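PDB 6N1N: beta-lactamase from Sebaldella termitidis, which probably hydrolyses beta-lactam antibiotics, as a class D enzyme, opening the lactam ring to give a substituted beta-amino acid. Local coordinates for residues P182-R187 with G205-K210; T26-K31 with V213-V218; V10-I15 with M240-E245. All blocks are in the same frame, centred on the assembly; numbering follows the deposited sequence.

Contact 1 of 3, residues P182-R187 with G205-K210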
loop_
_atom_site.group_PDB
_atom_site.type_symbol
_atom_site.label_atom_id
_atom_site.label_comp_id
_atom_site.label_asym_id
_atom_site.label_seq_id
_atom_site.Cartn_x
_atom_site.Cartn_y
_atom_site.Cartn_z
ATOM N N PRO A 182 19.163 -12.425 -0.830
ATOM C CA PRO A 182 19.114 -13.673 -1.598
ATOM C C PRO A 182 17.904 -14.550 -1.277
ATOM O O PRO A 182 17.545 -15.417 -2.095
ATOM C CB PRO A 182 20.442 -14.358 -1.233
ATOM C CG PRO A 182 21.338 -13.237 -0.835
ATOM C CD PRO A 182 20.433 -12.298 -0.075
ATOM N N GLU A 183 17.266 -14.344 -0.132
ATOM C CA GLU A 183 16.099 -15.123 0.279
ATOM C C GLU A 183 14.791 -14.600 -0.311
ATOM O O GLU A 183 13.884 -15.388 -0.626
ATOM C CB GLU A 183 16.025 -15.105 1.814
ATOM C CG GLU A 183 14.944 -16.009 2.383
ATOM C CD GLU A 183 14.814 -15.914 3.891
ATOM O OE1 GLU A 183 15.483 -15.074 4.511
ATOM O OE2 GLU A 183 14.001 -16.683 4.461
ATOM N N TYR A 184 14.629 -13.282 -0.410
ATOM C CA TYR A 184 13.324 -12.733 -0.751
ATOM C C TYR A 184 13.482 -11.360 -1.373
ATOM O O TYR A 184 14.467 -10.668 -1.138
ATOM C CB TYR A 184 12.415 -12.613 0.488
ATOM C CG TYR A 184 12.937 -11.721 1.589
ATOM C CD1 TYR A 184 12.795 -10.355 1.531
ATOM C CD2 TYR A 184 13.540 -12.267 2.714
ATOM C CE1 TYR A 184 13.272 -9.541 2.569
ATOM C CE2 TYR A 184 14.003 -11.487 3.742
ATOM C CZ TYR A 184 13.867 -10.129 3.676
ATOM O OH TYR A 184 14.346 -9.349 4.717
ATOM N N THR A 185 12.453 -10.971 -2.130
ATOM C CA THR A 185 12.298 -9.623 -2.657
ATOM C C THR A 185 10.984 -9.102 -2.103
ATOM O O THR A 185 9.920 -9.678 -2.375
ATOM C CB THR A 185 12.266 -9.583 -4.186
ATOM O OG1 THR A 185 13.491 -10.111 -4.686
ATOM C CG2 THR A 185 12.091 -8.158 -4.695
ATOM N N LEU A 186 11.071 -8.039 -1.320
ATOM C CA LEU A 186 9.934 -7.451 -0.649
ATOM C C LEU A 186 9.516 -6.158 -1.333
ATOM O O LEU A 186 10.333 -5.258 -1.541
ATOM C CB LEU A 186 10.302 -7.193 0.813
ATOM C CG LEU A 186 9.293 -6.425 1.656
ATOM C CD1 LEU A 186 7.985 -7.256 1.829
ATOM C CD2 LEU A 186 9.903 -6.026 3.003
ATOM N N ARG A 187 8.232 -6.063 -1.668
ATOM C CA ARG A 187 7.611 -4.829 -2.129
ATOM C C ARG A 187 6.541 -4.459 -1.107
ATOM O O ARG A 187 5.566 -5.185 -0.936
ATOM C CB ARG A 187 6.993 -5.014 -3.513
ATOM C CG ARG A 187 7.997 -5.273 -4.593
ATOM C CD ARG A 187 7.349 -5.741 -5.878
ATOM N NE ARG A 187 8.307 -5.830 -6.975
ATOM C CZ ARG A 187 9.039 -6.893 -7.270
ATOM N NH1 ARG A 187 8.936 -7.992 -6.546
ATOM N NH2 ARG A 187 9.884 -6.842 -8.300
ATOM N N GLY A 205 1.552 -4.943 0.333
ATOM C CA GLY A 205 2.479 -5.272 -0.733
ATOM C C GLY A 205 2.496 -6.765 -1.002
ATOM O O GLY A 205 1.497 -7.455 -0.809
ATOM N N TYR A 206 3.651 -7.240 -1.457
ATOM C CA TYR A 206 3.836 -8.665 -1.657
ATOM C C TYR A 206 5.315 -8.982 -1.547
ATOM O O TYR A 206 6.179 -8.139 -1.803
ATOM C CB TYR A 206 3.241 -9.162 -2.986
ATOM C CG TYR A 206 3.804 -8.677 -4.321
ATOM C CD1 TYR A 206 4.834 -9.366 -4.960
ATOM C CD2 TYR A 206 3.241 -7.609 -4.992
ATOM C CE1 TYR A 206 5.299 -8.977 -6.219
ATOM C CE2 TYR A 206 3.729 -7.187 -6.257
ATOM C CZ TYR A 206 4.764 -7.875 -6.856
ATOM O OH TYR A 206 5.222 -7.500 -8.119
ATOM N N ILE A 207 5.590 -10.216 -1.156
ATOM C CA ILE A 207 6.941 -10.706 -0.963
ATOM C C ILE A 207 7.113 -11.949 -1.817
ATOM O O ILE A 207 6.281 -12.864 -1.772
ATOM C CB ILE A 207 7.246 -10.986 0.521
ATOM C CG1 ILE A 207 8.741 -11.330 0.670
ATOM C CG2 ILE A 207 6.362 -12.091 1.140
ATOM C CD1 ILE A 207 9.223 -11.380 2.156
ATOM N N GLU A 208 8.187 -11.963 -2.602
ATOM C CA GLU A 208 8.599 -13.112 -3.408
ATOM C C GLU A 208 9.574 -13.936 -2.579
ATOM O O GLU A 208 10.658 -13.456 -2.222
ATOM C CB GLU A 208 9.252 -12.647 -4.714
ATOM C CG GLU A 208 8.278 -11.888 -5.621
ATOM C CD GLU A 208 8.865 -11.222 -6.861
ATOM O OE1 GLU A 208 10.007 -10.720 -6.806
ATOM O OE2 GLU A 208 8.153 -11.171 -7.909
ATOM N N ALA A 209 9.200 -15.185 -2.291
ATOM C CA ALA A 209 9.978 -16.042 -1.409
ATOM C C ALA A 209 9.528 -17.476 -1.625
ATOM O O ALA A 209 8.359 -17.725 -1.929
ATOM C CB ALA A 209 9.792 -15.662 0.060
ATOM N N LYS A 210 10.457 -18.414 -1.436
ATOM C CA LYS A 210 10.124 -19.844 -1.366
ATOM C C LYS A 210 9.431 -20.335 -2.630
ATOM O O LYS A 210 8.456 -21.095 -2.563
ATOM C CB LYS A 210 9.255 -20.154 -0.142
ATOM C CG LYS A 210 9.931 -19.891 1.201
ATOM C CD LYS A 210 9.092 -20.439 2.342
ATOM C CE LYS A 210 9.252 -21.945 2.491
ATOM N NZ LYS A 210 8.238 -22.517 3.430
HETATM O O HOH W 1 12.996 -17.846 -0.030
HETATM O O HOH W 2 7.997 -8.655 -4.028
HETATM O O HOH W 3 11.249 -9.306 -8.664
#
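R187 carries CG anti to its carbonyl carbon (chi1 -66°) and runs extended to NE, while Y206, its partner across the hairpin, holds CG between backbone N and carbonyl carbon (chi1 65°). From these starts the two side chains lie side by side and point the same way. R187 CD rests 3.5 Å from Y206 CZ, the guanidinium is turned only 19° from the phenol ring, and Y206 OH lies over one face of the R187 guanidinium. E208, projecting from the same face of the sheet, brings OE1 to 2.9 Å from R187 NH1 in a salt bridge. That oxygen sits in the guanidinium plane, yet NH1 meets it from above the carboxylate plane. One water joins NH1 to the carbonyls of T185 and Y206, a second links NH2 to E208 OE1, and NE donates to K173 O, so the guanidinium is gripped on all three nitrogens. T185 and E208 form one hydrogen-bonded antiparallel pair, R187 and Y206 the next, with R187 N 2.9 Å from Y206 O. On the other face, Y184 CD1 meets I207 CD1 at 3.8 Å and L186 CD1 lies 4.0 Å from I207 CB. This beta hairpin of strands 184-195 and 198-209 is flanked by strands 177-180 and 212-222; helix 228-245 packs over Y184, L186 and I207, while Y158 of helix 147-159 meets the Y206 ring edge-to-face.

Contact 2 of 3, residues T26-K31 with V213-V218; sequences TIYDYK and VYFFAV
F215 overlaps Y30, its CE2 lying 3.7 Å from Y30 CD1; the two side chains lie side by side and point the same way, their ring planes inclined at 57°. They belong to the central sheet of the serine beta-lactamase and penicillin-binding protein fold, where strand 22-29 runs antiparallel to strand 212-222. Y30 lies just past the end of its strand, and its CG, anti to the backbone N (chi1 -179°), is close to F215 CE2; its OH is bonded to E159. Y28 brings CD2 to 4.2 Å from F215 CD2, which meets the Y28 ring at its edge, and I155 of helix 147-159 packs on both residues. The backbones are joined by the hydrogen-bonded pairs T26 with A217 and Y28 with F215, and Y30 N extends the ladder to V213 O at 2.9 Å. On the face carrying I27, the branch CG1 touches F216 CB at 4.0 Å, while CG2 comes to the edge of the Y214 ring. D29 and Y214 lie side by side, D29 OD2 being 3.7 Å from Y214 CE1. The carboxylate is held by N32 through OD2 and by N212 through OD1, and a water bonded to Y214 OH also donates, over a longer distance, to OD2. At the other end T26 OG1, itself bonded to S43, binds a second water, which donates to A217 O at 2.9 Å.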
loop_
_atom_site.group_PDB
_atom_site.type_symbol
_atom_site.label_atom_id
_atom_site.label_comp_id
_atom_site.label_asym_id
_atom_site.label_seq_id
_atom_site.Cartn_x
_atom_site.Cartn_y
_atom_site.Cartn_z
ATOM N N THR A 26 -3.530 -9.875 7.006
ATOM C CA THR A 26 -4.118 -10.751 5.998
ATOM C C THR A 26 -3.035 -11.060 4.976
ATOM O O THR A 26 -2.360 -10.152 4.491
ATOM C CB THR A 26 -5.328 -10.068 5.316
ATOM O OG1 THR A 26 -6.279 -9.697 6.317
ATOM C CG2 THR A 26 -5.993 -10.981 4.294
ATOM N N ILE A 27 -2.881 -12.348 4.628
ATOM C CA ILE A 27 -1.887 -12.796 3.675
ATOM C C ILE A 27 -2.552 -13.757 2.701
ATOM O O ILE A 27 -3.421 -14.547 3.085
ATOM C CB ILE A 27 -0.703 -13.454 4.410
ATOM C CG1 ILE A 27 0.078 -12.418 5.221
ATOM C CG2 ILE A 27 0.242 -14.155 3.431
ATOM C CD1 ILE A 27 0.963 -13.022 6.272
ATOM N N TYR A 28 -2.157 -13.670 1.433
ATOM C CA TYR A 28 -2.591 -14.611 0.404
ATOM C C TYR A 28 -1.370 -15.297 -0.185
ATOM O O TYR A 28 -0.495 -14.640 -0.758
ATOM C CB TYR A 28 -3.379 -13.908 -0.689
ATOM C CG TYR A 28 -3.887 -14.842 -1.776
ATOM C CD1 TYR A 28 -4.929 -15.708 -1.528
ATOM C CD2 TYR A 28 -3.326 -14.828 -3.028
ATOM C CE1 TYR A 28 -5.400 -16.554 -2.514
ATOM C CE2 TYR A 28 -3.794 -15.653 -4.032
ATOM C CZ TYR A 28 -4.831 -16.516 -3.776
ATOM O OH TYR A 28 -5.313 -17.361 -4.759
ATOM N N ASP A 29 -1.328 -16.613 -0.021
ATOM C CA ASP A 29 -0.349 -17.508 -0.619
ATOM C C ASP A 29 -0.787 -17.788 -2.055
ATOM O O ASP A 29 -1.798 -18.444 -2.287
ATOM C CB ASP A 29 -0.272 -18.749 0.270
ATOM C CG ASP A 29 0.588 -19.864 -0.301
ATOM O OD1 ASP A 29 0.810 -19.895 -1.513
ATOM O OD2 ASP A 29 1.003 -20.746 0.489
ATOM N N TYR A 30 -0.022 -17.278 -3.017
ATOM C CA TYR A 30 -0.429 -17.271 -4.419
ATOM C C TYR A 30 -0.392 -18.660 -5.044
ATOM O O TYR A 30 -1.355 -19.087 -5.701
ATOM C CB TYR A 30 0.487 -16.300 -5.178
ATOM C CG TYR A 30 0.182 -16.165 -6.643
ATOM C CD1 TYR A 30 -0.855 -15.362 -7.085
ATOM C CD2 TYR A 30 0.949 -16.818 -7.581
ATOM C CE1 TYR A 30 -1.131 -15.237 -8.448
ATOM C CE2 TYR A 30 0.685 -16.684 -8.937
ATOM C CZ TYR A 30 -0.347 -15.898 -9.356
ATOM O OH TYR A 30 -0.600 -15.802 -10.693
ATOM N N LYS A 31 0.722 -19.374 -4.877
ATOM C CA LYS A 31 0.861 -20.686 -5.496
ATOM C C LYS A 31 -0.195 -21.661 -4.978
ATOM O O LYS A 31 -0.809 -22.417 -5.756
ATOM C CB LYS A 31 2.266 -21.218 -5.234
ATOM C CG LYS A 31 2.501 -22.635 -5.652
ATOM C CD LYS A 31 3.979 -22.959 -5.652
ATOM C CE LYS A 31 4.509 -23.136 -4.268
ATOM N NZ LYS A 31 5.979 -23.472 -4.301
ATOM N N VAL A 213 4.749 -16.450 -4.033
ATOM C CA VAL A 213 4.471 -15.042 -3.771
ATOM C C VAL A 213 3.437 -14.981 -2.653
ATOM O O VAL A 213 2.415 -15.668 -2.706
ATOM C CB VAL A 213 3.922 -14.289 -4.995
ATOM C CG1 VAL A 213 3.904 -12.778 -4.737
ATOM C CG2 VAL A 213 4.731 -14.577 -6.201
ATOM N N TYR A 214 3.677 -14.120 -1.674
ATOM C CA TYR A 214 2.751 -13.899 -0.568
ATOM C C TYR A 214 2.325 -12.433 -0.591
ATOM O O TYR A 214 3.130 -11.532 -0.325
ATOM C CB TYR A 214 3.380 -14.275 0.777
ATOM C CG TYR A 214 3.860 -15.705 0.804
ATOM C CD1 TYR A 214 3.038 -16.746 1.250
ATOM C CD2 TYR A 214 5.123 -16.044 0.317
ATOM C CE1 TYR A 214 3.461 -18.040 1.227
ATOM C CE2 TYR A 214 5.555 -17.350 0.296
ATOM C CZ TYR A 214 4.734 -18.340 0.750
ATOM O OH TYR A 214 5.201 -19.623 0.745
ATOM N N PHE A 215 1.047 -12.208 -0.905
ATOM C CA PHE A 215 0.461 -10.874 -0.841
ATOM C C PHE A 215 0.016 -10.581 0.575
ATOM O O PHE A 215 -0.441 -11.477 1.284
ATOM C CB PHE A 215 -0.711 -10.794 -1.816
ATOM C CG PHE A 215 -0.293 -11.001 -3.246
ATOM C CD1 PHE A 215 0.030 -9.922 -4.033
ATOM C CD2 PHE A 215 -0.128 -12.272 -3.771
ATOM C CE1 PHE A 215 0.467 -10.106 -5.319
ATOM C CE2 PHE A 215 0.305 -12.452 -5.054
ATOM C CZ PHE A 215 0.598 -11.378 -5.845
ATOM N N PHE A 216 0.174 -9.320 1.011
ATOM C CA PHE A 216 -0.137 -9.014 2.401
ATOM C C PHE A 216 -0.764 -7.641 2.569
ATOM O O PHE A 216 -0.514 -6.715 1.808
ATOM C CB PHE A 216 1.117 -9.112 3.307
ATOM C CG PHE A 216 2.206 -8.137 2.969
ATOM C CD1 PHE A 216 2.277 -6.893 3.565
ATOM C CD2 PHE A 216 3.166 -8.471 2.049
ATOM C CE1 PHE A 216 3.285 -5.999 3.235
ATOM C CE2 PHE A 216 4.175 -7.593 1.725
ATOM C CZ PHE A 216 4.221 -6.344 2.316
ATOM N N ALA A 217 -1.598 -7.531 3.587
ATOM C CA ALA A 217 -2.138 -6.242 3.989
ATOM C C ALA A 217 -2.230 -6.273 5.507
ATOM O O ALA A 217 -3.025 -7.017 6.073
ATOM C CB ALA A 217 -3.505 -5.961 3.354
ATOM N N VAL A 218 -1.349 -5.522 6.139
ATOM C CA VAL A 218 -1.335 -5.335 7.575
ATOM C C VAL A 218 -1.999 -3.998 7.843
ATOM O O VAL A 218 -1.707 -3.000 7.172
ATOM C CB VAL A 218 0.107 -5.354 8.113
ATOM C CG1 VAL A 218 0.156 -4.822 9.545
ATOM C CG2 VAL A 218 0.685 -6.726 8.039
HETATM O O HOH W 4 -5.646 -7.287 7.318
HETATM O O HOH W 5 3.778 -21.513 2.022
#

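Contact 3 of 3, residues V10-I15 with M240-E245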
loop_
_atom_site.group_PDB
_atom_site.type_symbol
_atom_site.label_atom_id
_atom_site.label_comp_id
_atom_site.label_asym_id
_atom_site.label_seq_id
_atom_site.Cartn_x
_atom_site.Cartn_y
_atom_site.Cartn_z
ATOM N N VAL A 10 -3.793 -17.929 15.340
ATOM C CA VAL A 10 -3.858 -17.686 16.779
ATOM C C VAL A 10 -2.544 -17.075 17.265
ATOM O O VAL A 10 -2.536 -16.180 18.118
ATOM C CB VAL A 10 -4.185 -18.981 17.552
ATOM C CG1 VAL A 10 -3.884 -18.811 19.038
ATOM C CG2 VAL A 10 -5.652 -19.371 17.343
ATOM N N ASN A 11 -1.422 -17.575 16.741
ATOM C CA ASN A 11 -0.155 -16.920 17.020
ATOM C C ASN A 11 -0.087 -15.567 16.340
ATOM O O ASN A 11 0.625 -14.673 16.816
ATOM C CB ASN A 11 1.019 -17.782 16.572
ATOM C CG ASN A 11 1.195 -19.009 17.431
ATOM O OD1 ASN A 11 0.273 -19.436 18.126
ATOM N ND2 ASN A 11 2.386 -19.586 17.389
ATOM N N LEU A 12 -0.820 -15.385 15.235
ATOM C CA LEU A 12 -0.799 -14.075 14.600
ATOM C C LEU A 12 -1.552 -13.054 15.442
ATOM O O LEU A 12 -1.091 -11.916 15.608
ATOM C CB LEU A 12 -1.373 -14.146 13.194
ATOM C CG LEU A 12 -0.555 -14.959 12.171
ATOM C CD1 LEU A 12 -1.149 -14.789 10.805
ATOM C CD2 LEU A 12 0.921 -14.558 12.178
ATOM N N GLN A 13 -2.726 -13.422 15.953
ATOM C CA GLN A 13 -3.448 -12.503 16.827
ATOM C C GLN A 13 -2.634 -12.136 18.056
ATOM O O GLN A 13 -2.751 -11.017 18.569
ATOM C CB GLN A 13 -4.778 -13.106 17.262
ATOM C CG GLN A 13 -5.590 -12.151 18.131
ATOM C CD GLN A 13 -6.017 -10.923 17.366
ATOM O OE1 GLN A 13 -6.445 -11.021 16.219
ATOM N NE2 GLN A 13 -5.897 -9.756 17.990
ATOM N N LYS A 14 -1.824 -13.063 18.561
ATOM C CA LYS A 14 -0.996 -12.778 19.726
ATOM C C LYS A 14 -0.072 -11.585 19.500
ATOM O O LYS A 14 0.224 -10.857 20.451
ATOM C CB LYS A 14 -0.197 -14.033 20.088
ATOM C CG LYS A 14 0.877 -13.849 21.157
ATOM C CD LYS A 14 1.909 -14.992 21.122
ATOM C CE LYS A 14 2.738 -14.989 19.823
ATOM N NZ LYS A 14 3.684 -16.144 19.717
ATOM N N ILE A 15 0.409 -11.368 18.271
ATOM C CA ILE A 15 1.306 -10.240 18.044
ATOM C C ILE A 15 0.556 -8.937 18.247
ATOM O O ILE A 15 1.095 -7.958 18.784
ATOM C CB ILE A 15 1.925 -10.295 16.631
ATOM C CG1 ILE A 15 2.703 -11.593 16.418
ATOM C CG2 ILE A 15 2.823 -9.069 16.413
ATOM C CD1 ILE A 15 2.978 -11.890 14.942
HETATM N N MSE A 240 7.176 -8.696 9.235
HETATM C CA MSE A 240 8.238 -9.695 9.098
HETATM C C MSE A 240 8.087 -10.784 10.140
HETATM O O MSE A 240 8.360 -11.952 9.857
HETATM C CB MSE A 240 9.632 -9.065 9.225
HETATM C CG MSE A 240 9.890 -7.909 8.244
HETATM SE SE MSE A 240 9.670 -8.376 6.351
HETATM C CE MSE A 240 11.482 -9.045 6.031
HETATM N N MSE A 241 7.664 -10.403 11.347
HETATM C CA MSE A 241 7.387 -11.401 12.383
HETATM C C MSE A 241 6.274 -12.364 11.972
HETATM O O MSE A 241 6.385 -13.568 12.216
HETATM C CB MSE A 241 7.047 -10.716 13.717
HETATM C CG MSE A 241 8.259 -10.105 14.346
HETATM SE SE MSE A 241 7.739 -9.000 15.872
HETATM C CE MSE A 241 6.419 -10.180 16.562
ATOM N N ALA A 242 5.201 -11.837 11.376
ATOM C CA ALA A 242 4.147 -12.696 10.858
ATOM C C ALA A 242 4.694 -13.645 9.799
ATOM O O ALA A 242 4.373 -14.840 9.817
ATOM C CB ALA A 242 3.007 -11.858 10.289
ATOM N N PHE A 243 5.522 -13.139 8.874
ATOM C CA PHE A 243 6.111 -14.021 7.869
ATOM C C PHE A 243 6.942 -15.135 8.520
ATOM O O PHE A 243 6.852 -16.305 8.119
ATOM C CB PHE A 243 7.012 -13.244 6.891
ATOM C CG PHE A 243 6.306 -12.229 6.017
ATOM C CD1 PHE A 243 4.961 -12.312 5.707
ATOM C CD2 PHE A 243 7.041 -11.174 5.477
ATOM C CE1 PHE A 243 4.361 -11.346 4.886
ATOM C CE2 PHE A 243 6.425 -10.227 4.654
ATOM C CZ PHE A 243 5.091 -10.336 4.358
ATOM N N ARG A 244 7.767 -14.789 9.514
ATOM C CA ARG A 244 8.580 -15.804 10.177
ATOM C C ARG A 244 7.704 -16.805 10.910
ATOM O O ARG A 244 7.986 -18.002 10.903
ATOM C CB ARG A 244 9.585 -15.147 11.131
ATOM C CG ARG A 244 10.710 -14.437 10.356
ATOM C CD ARG A 244 11.881 -14.006 11.228
ATOM N NE ARG A 244 11.479 -12.958 12.154
ATOM C CZ ARG A 244 11.637 -11.646 11.945
ATOM N NH1 ARG A 244 12.216 -11.187 10.842
ATOM N NH2 ARG A 244 11.212 -10.796 12.859
ATOM N N GLU A 245 6.641 -16.332 11.561
ATOM C CA GLU A 245 5.728 -17.247 12.242
ATOM C C GLU A 245 5.143 -18.266 11.269
ATOM O O GLU A 245 4.994 -19.451 11.608
ATOM C CB GLU A 245 4.625 -16.442 12.933
ATOM C CG GLU A 245 3.506 -17.276 13.522
ATOM C CD GLU A 245 3.961 -18.124 14.680
ATOM O OE1 GLU A 245 4.721 -17.611 15.540
ATOM O OE2 GLU A 245 3.548 -19.304 14.719
#
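N11 opens the contact at its outer end, where its side chain crosses that of E245 at about a right angle. Here the N-terminal helix 11-18 lies against the C-terminal helix 228-245 on one face of the central sheet, an arrangement that belongs to the serine beta-lactamase fold. The two helical segments run nearly antiparallel, at 160°, with their axes 10.3 Å apart at closest approach. N11 ND2 donates to E245 OE2 over 2.9 Å, but the bond is bent, with 134° at the hydrogen. The amide nitrogen meets the oxygen from above the carboxylate plane, and the oxygen in turn is tilted out of the amide plane. The E245 chain is bent at chi2 (67°), which turns CD toward N11, where it lies 3.5 Å from both N11 CB and ND2. L12 follows, turning its end toward the partner helix: CD2 packs 3.9 Å from A242 CB and also reaches E245 CG at 4.0 Å. The same leucine touches V25 of strand 22-29, so it touches both the partner helix and the sheet. One turn after N11 on the helix, K14 holds NZ 4.5 Å from E245 OE1, too far for a salt bridge, although the opposite charges probably attract weakly at this solvent-exposed margin. I15 is buried and its CB points toward the partner helix, where L238 also touches it. Its partner M241 is a selenomethionine whose chain is bent at its last torsion, with CE against the isoleucine branches. I15 CG2 lies 3.8 Å from M241 CE, and I15 CG1 is 4.0 Å from the same methyl.

From the N terminus, a short strand, 4-5, precedes helix 11-18, and strand 22-29 follows the helix directly, so contacts 3 and 2 begin close together in sequence. Contact 1 is the innermost, closing the hairpin of strands 184-195 and 198-209 at the end far from its turn; contact 2 encloses it, joining strand 22-29 to strand 212-222 across most of the chain. Contact 3 closes the widest loop, bringing the C-terminal helix back to the N-terminal one. All three are thus nested and none cross. Contacts 1 and 2 share one sheet, bonded through G205 with F216 and I207 with Y214. F243 of helix 228-245 touches I207, F216 and I27, tying contact 3 to both others.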